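Local coordinates for aminoacyl-tRNA synthetase-interacting multifunctional protein p43 (Plasmodium vivax, PDB 6IPA) that probably binds tRNA through its C-terminal EMAP II-like domain and interacts with aminoacyl-tRNA synthetases as a multifunctional partner, at residues 77-81 / 112-118; 173-178 / 198-203. All blocks are in the same frame, centred on the assembly; numbering follows the deposited sequence.

Contact 1 of 2, residues 77-81 / 112-118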
# COMPACT_ATOMS: atom_id res chain seq x y z
N SER A 77 -4.84 2.38 -15.55
CA SER A 77 -3.94 1.98 -14.50
C SER A 77 -3.33 3.26 -13.90
O SER A 77 -3.15 4.24 -14.59
CB SER A 77 -2.89 1.04 -15.07
OG SER A 77 -1.97 0.64 -14.08
N ARG A 78 -3.06 3.26 -12.60
CA ARG A 78 -2.59 4.49 -11.97
C ARG A 78 -1.10 4.61 -12.05
O ARG A 78 -0.42 3.63 -12.23
CB ARG A 78 -2.97 4.55 -10.49
CG ARG A 78 -4.39 4.92 -10.15
CD ARG A 78 -4.53 5.19 -8.63
NE ARG A 78 -5.93 5.20 -8.21
CZ ARG A 78 -6.38 5.50 -6.98
NH1 ARG A 78 -5.57 5.84 -5.99
NH2 ARG A 78 -7.68 5.44 -6.75
N ASP A 79 -0.62 5.83 -11.88
CA ASP A 79 0.78 6.18 -11.76
C ASP A 79 1.05 6.45 -10.30
O ASP A 79 0.46 7.36 -9.72
CB ASP A 79 1.07 7.46 -12.55
CG ASP A 79 1.06 7.24 -14.08
OD1 ASP A 79 1.86 6.38 -14.58
OD2 ASP A 79 0.29 7.94 -14.77
N ILE A 80 1.91 5.65 -9.70
CA ILE A 80 2.28 5.78 -8.31
C ILE A 80 3.82 5.78 -8.24
O ILE A 80 4.47 4.86 -8.75
CB ILE A 80 1.71 4.58 -7.48
CG1 ILE A 80 0.18 4.65 -7.34
CG2 ILE A 80 2.31 4.51 -6.09
CD1 ILE A 80 -0.49 3.34 -6.91
N CYS A 81 4.39 6.80 -7.59
CA CYS A 81 5.82 6.76 -7.19
C CYS A 81 6.12 5.90 -5.93
O CYS A 81 5.26 5.70 -5.07
CB CYS A 81 6.34 8.19 -6.98
SG CYS A 81 6.55 9.14 -8.53
N ARG A 112 6.57 14.31 -11.90
CA ARG A 112 5.79 13.07 -11.95
C ARG A 112 4.58 12.90 -11.04
O ARG A 112 4.69 13.00 -9.85
CB ARG A 112 6.70 11.88 -11.77
CG ARG A 112 7.70 11.74 -12.87
CD ARG A 112 7.07 11.60 -14.24
NE ARG A 112 8.11 11.56 -15.24
CZ ARG A 112 8.56 10.46 -15.82
NH1 ARG A 112 8.04 9.29 -15.54
NH2 ARG A 112 9.52 10.54 -16.71
N LYS A 113 3.44 12.58 -11.64
CA LYS A 113 2.20 12.38 -10.87
C LYS A 113 2.29 11.08 -10.09
O LYS A 113 2.89 10.12 -10.56
CB LYS A 113 0.96 12.33 -11.79
CG LYS A 113 0.69 13.59 -12.62
CD LYS A 113 0.37 14.81 -11.77
CE LYS A 113 -0.03 16.02 -12.61
NZ LYS A 113 1.16 16.75 -13.11
N SER A 114 1.69 11.09 -8.90
CA SER A 114 1.63 9.95 -7.99
C SER A 114 0.28 9.89 -7.21
O SER A 114 0.02 10.73 -6.36
CB SER A 114 2.78 10.06 -7.01
OG SER A 114 2.78 8.94 -6.16
N HIS A 115 -0.56 8.91 -7.48
CA HIS A 115 -1.91 8.83 -6.92
C HIS A 115 -2.12 7.54 -6.14
O HIS A 115 -2.51 6.55 -6.71
CB HIS A 115 -2.92 8.91 -8.07
CG HIS A 115 -4.34 8.94 -7.60
ND1 HIS A 115 -5.40 8.60 -8.42
CD2 HIS A 115 -4.87 9.24 -6.40
CE1 HIS A 115 -6.52 8.71 -7.75
NE2 HIS A 115 -6.23 9.08 -6.51
N GLY A 116 -1.85 7.59 -4.84
CA GLY A 116 -1.89 6.42 -3.95
C GLY A 116 -0.47 6.09 -3.46
O GLY A 116 0.45 6.87 -3.67
N MET A 117 -0.28 4.97 -2.77
CA MET A 117 1.08 4.53 -2.39
C MET A 117 1.08 3.03 -2.07
O MET A 117 0.07 2.47 -1.69
CB MET A 117 1.65 5.36 -1.22
CG MET A 117 1.42 4.77 0.17
SD MET A 117 1.69 5.83 1.62
CE MET A 117 3.48 5.99 1.58
N VAL A 118 2.23 2.39 -2.21
CA VAL A 118 2.35 0.96 -2.10
C VAL A 118 2.85 0.65 -0.71
O VAL A 118 3.72 1.37 -0.21
CB VAL A 118 3.28 0.36 -3.17
CG1 VAL A 118 3.48 -1.12 -2.92
CG2 VAL A 118 2.71 0.61 -4.56
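His115 swings its ring carbon CG anti to the backbone N (chi1 -176°), while Arg78 sets CG beside its own N and runs extended to NE, so that guanidinium and imidazole meet face to face. The planes are 1° apart and the group centres 3.6 Å. His115 CE1 lies over the middle of the guanidinium, and Arg78 NH1 over the middle of the ring. An arginine suits this place because its flat end can stack while its edge still donates: NH1 reaches His115 O at 3.2 Å, nearly in the guanidinium plane, although it approaches from well above the carbonyl plane. NH1 also bonds to Ala102 O and NH2 pairs with Glu74, which together fix the rotation of the stacked group.

Two further hydrogen bonds use backbone N-H groups. His115 N gives its hydrogen to Asp79 O at 2.9 Å, and Ser114 CA lies 3.3 Å from Asp79 O in a CA-H...O contact. The preceding Ser114 accepts through OG from Cys81 N at 3.0 Å, a small hydroxyl serving the backbone where the crossing strands come closest. Gly116 has a positive phi at which a CB would run into the carbonyl O of His115. Ile80 CG2 meets Val118 CG2 at 4.2 Å, and both side chains rest on Ile70.

Strands 78-81 and 112-114 cross at 100°, and the Met117 backbone hydrogen-bonds to Leu101. The 112-118 chain thus bridges 78-82 and 97-101, the outermost strands of the four-stranded sheet, as expected for the closure of an OB-fold barrel.

Contact 2 of 2, residues 173-178 / 198-203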
# COMPACT_ATOMS: atom_id res chain seq x y z
N LEU A 173 -0.08 -0.11 12.80
CA LEU A 173 0.10 -1.04 11.64
C LEU A 173 1.44 -1.84 11.63
O LEU A 173 2.51 -1.29 11.27
CB LEU A 173 -0.05 -0.25 10.32
CG LEU A 173 -1.38 0.44 10.02
CD1 LEU A 173 -1.31 1.11 8.68
CD2 LEU A 173 -2.54 -0.51 10.02
N LEU A 174 1.35 -3.14 11.94
CA LEU A 174 2.53 -3.98 12.15
C LEU A 174 2.43 -5.30 11.40
O LEU A 174 1.32 -5.80 11.11
CB LEU A 174 2.71 -4.32 13.65
CG LEU A 174 2.88 -3.13 14.63
CD1 LEU A 174 2.96 -3.66 16.05
CD2 LEU A 174 4.10 -2.26 14.30
N VAL A 175 3.58 -5.89 11.07
CA VAL A 175 3.57 -7.30 10.70
C VAL A 175 3.98 -8.06 11.94
O VAL A 175 5.00 -7.73 12.55
CB VAL A 175 4.48 -7.64 9.47
CG1 VAL A 175 4.12 -6.75 8.30
CG2 VAL A 175 5.93 -7.45 9.79
N LYS A 176 3.14 -9.02 12.35
CA LYS A 176 3.43 -9.89 13.47
C LYS A 176 3.33 -11.31 12.97
O LYS A 176 2.31 -11.67 12.36
CB LYS A 176 2.49 -9.63 14.65
CG LYS A 176 2.63 -8.21 15.20
CD LYS A 176 1.79 -7.90 16.46
CE LYS A 176 0.34 -7.52 16.17
NZ LYS A 176 -0.41 -7.00 17.37
N ASN A 177 4.40 -12.09 13.20
CA ASN A 177 4.64 -13.42 12.58
C ASN A 177 4.32 -13.50 11.08
O ASN A 177 3.62 -14.39 10.61
CB ASN A 177 3.88 -14.50 13.35
CG ASN A 177 4.31 -14.61 14.81
OD1 ASN A 177 5.34 -14.05 15.25
ND2 ASN A 177 3.53 -15.35 15.57
N GLY A 178 4.83 -12.54 10.32
CA GLY A 178 4.72 -12.58 8.87
C GLY A 178 3.34 -12.25 8.34
O GLY A 178 3.06 -12.41 7.15
N LEU A 198 9.08 -10.58 6.11
CA LEU A 198 9.74 -10.29 7.38
C LEU A 198 8.95 -10.96 8.50
O LEU A 198 7.77 -11.20 8.37
CB LEU A 198 9.83 -8.79 7.61
CG LEU A 198 10.29 -8.01 6.39
CD1 LEU A 198 10.21 -6.50 6.62
CD2 LEU A 198 11.70 -8.48 5.97
N GLU A 199 9.62 -11.26 9.61
CA GLU A 199 8.97 -11.97 10.73
C GLU A 199 8.21 -10.91 11.52
O GLU A 199 7.00 -10.99 11.63
CB GLU A 199 9.97 -12.75 11.61
CG GLU A 199 11.09 -13.56 10.87
CD GLU A 199 10.61 -14.82 10.11
OE1 GLU A 199 9.38 -15.04 9.97
OE2 GLU A 199 11.48 -15.59 9.65
N GLN A 200 8.94 -9.91 12.01
CA GLN A 200 8.37 -8.72 12.65
C GLN A 200 8.58 -7.51 11.72
O GLN A 200 9.24 -7.66 10.69
CB GLN A 200 9.02 -8.47 14.01
CG GLN A 200 8.83 -9.60 15.02
CD GLN A 200 7.35 -9.84 15.38
OE1 GLN A 200 6.52 -8.90 15.38
NE2 GLN A 200 7.01 -11.11 15.67
N GLY A 201 8.01 -6.34 12.07
CA GLY A 201 8.15 -5.13 11.23
C GLY A 201 7.05 -4.08 11.38
O GLY A 201 6.03 -4.35 11.98
N THR A 202 7.30 -2.89 10.83
CA THR A 202 6.37 -1.76 10.81
C THR A 202 5.96 -1.35 9.39
O THR A 202 6.73 -1.45 8.46
CB THR A 202 7.00 -0.55 11.50
OG1 THR A 202 8.25 -0.22 10.85
CG2 THR A 202 7.27 -0.87 12.95
N ILE A 203 4.75 -0.80 9.25
CA ILE A 203 4.11 -0.67 7.95
C ILE A 203 4.16 0.76 7.53
O ILE A 203 3.79 1.65 8.29
CB ILE A 203 2.65 -1.17 8.01
CG1 ILE A 203 2.63 -2.69 8.07
CG2 ILE A 203 1.80 -0.67 6.83
CD1 ILE A 203 1.27 -3.29 8.34
O HOH W 1 6.08 -6.31 14.73
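The side-chain amides of Asn177 and Gln200 lie side by side and point the same way, but their planes are turned 76° from each other, so neither stacks on the other's face. Asn177 OD1 stands 3.4 Å from Gln200 NE2. Gln200 OE1 receives water 1, whose oxygen is 2.7 Å away, with Lys176 CG beside it. The Gln200 chain bends at chi2 (-62°), which folds the amide back across the strand pair although its CB points away. The same water is 2.8 Å from Val175 O; it lies between two acceptor oxygens, probably donating to them, and also accepts a long bond from Gly201 N.

The backbones run antiparallel, with Leu174 opposite Thr202 as a non-hydrogen-bonded pair. Val175 N donates to Gly201 O at 3.0 Å, and the bond from Ile203 N to Leu173 O is weak. Past the strand, Gly178 N donates to Glu199 O at 3.0 Å; the positive phi of Gly178 suits glycine in this turn. Gly201 answers a tighter need: a CB on it would clash with Val175 CG2, which already lies 3.3 Å from Gly201 N, and at these backbone angles also with the carbonyl O of Gln200.

Leucine, valine and isoleucine fill the buried side. Leu173 and Ile203 cross at about a right angle, CB to CB 3.7 Å, and both side chains touch Trp187. On the opposite face Leu174 CD2 touches Thr202 CG2.

Lys176 turns outward to Asp184 and Lys183 O. With no salt bridge across the pair, cohesion must rest on three backbone bonds, one of them weak, and on aliphatic packing, leaving a water-bridged polar end toward solvent.

Contacts 1 and 2 are both partly buried and lie on opposite sides of the chain's centre, their own centres about 24 Å apart and their nearest atoms about 8 Å. They share no strand: contact 1 joins elements of the tRNA-binding, OB-type region, whereas contact 2 joins two neighbours of another, larger antiparallel sheet that includes the C-terminal strand. Strands in contact 1 cross steeply, so side chains take over much of the bonding, through a charged stack and a serine hydroxyl. In contact 2 all direct hydrogen bonds are backbone to backbone, one of them weak. Each has an aliphatic inner side, but polar contacts at the outer side differ, arginine with histidine in one, amides with water in the other.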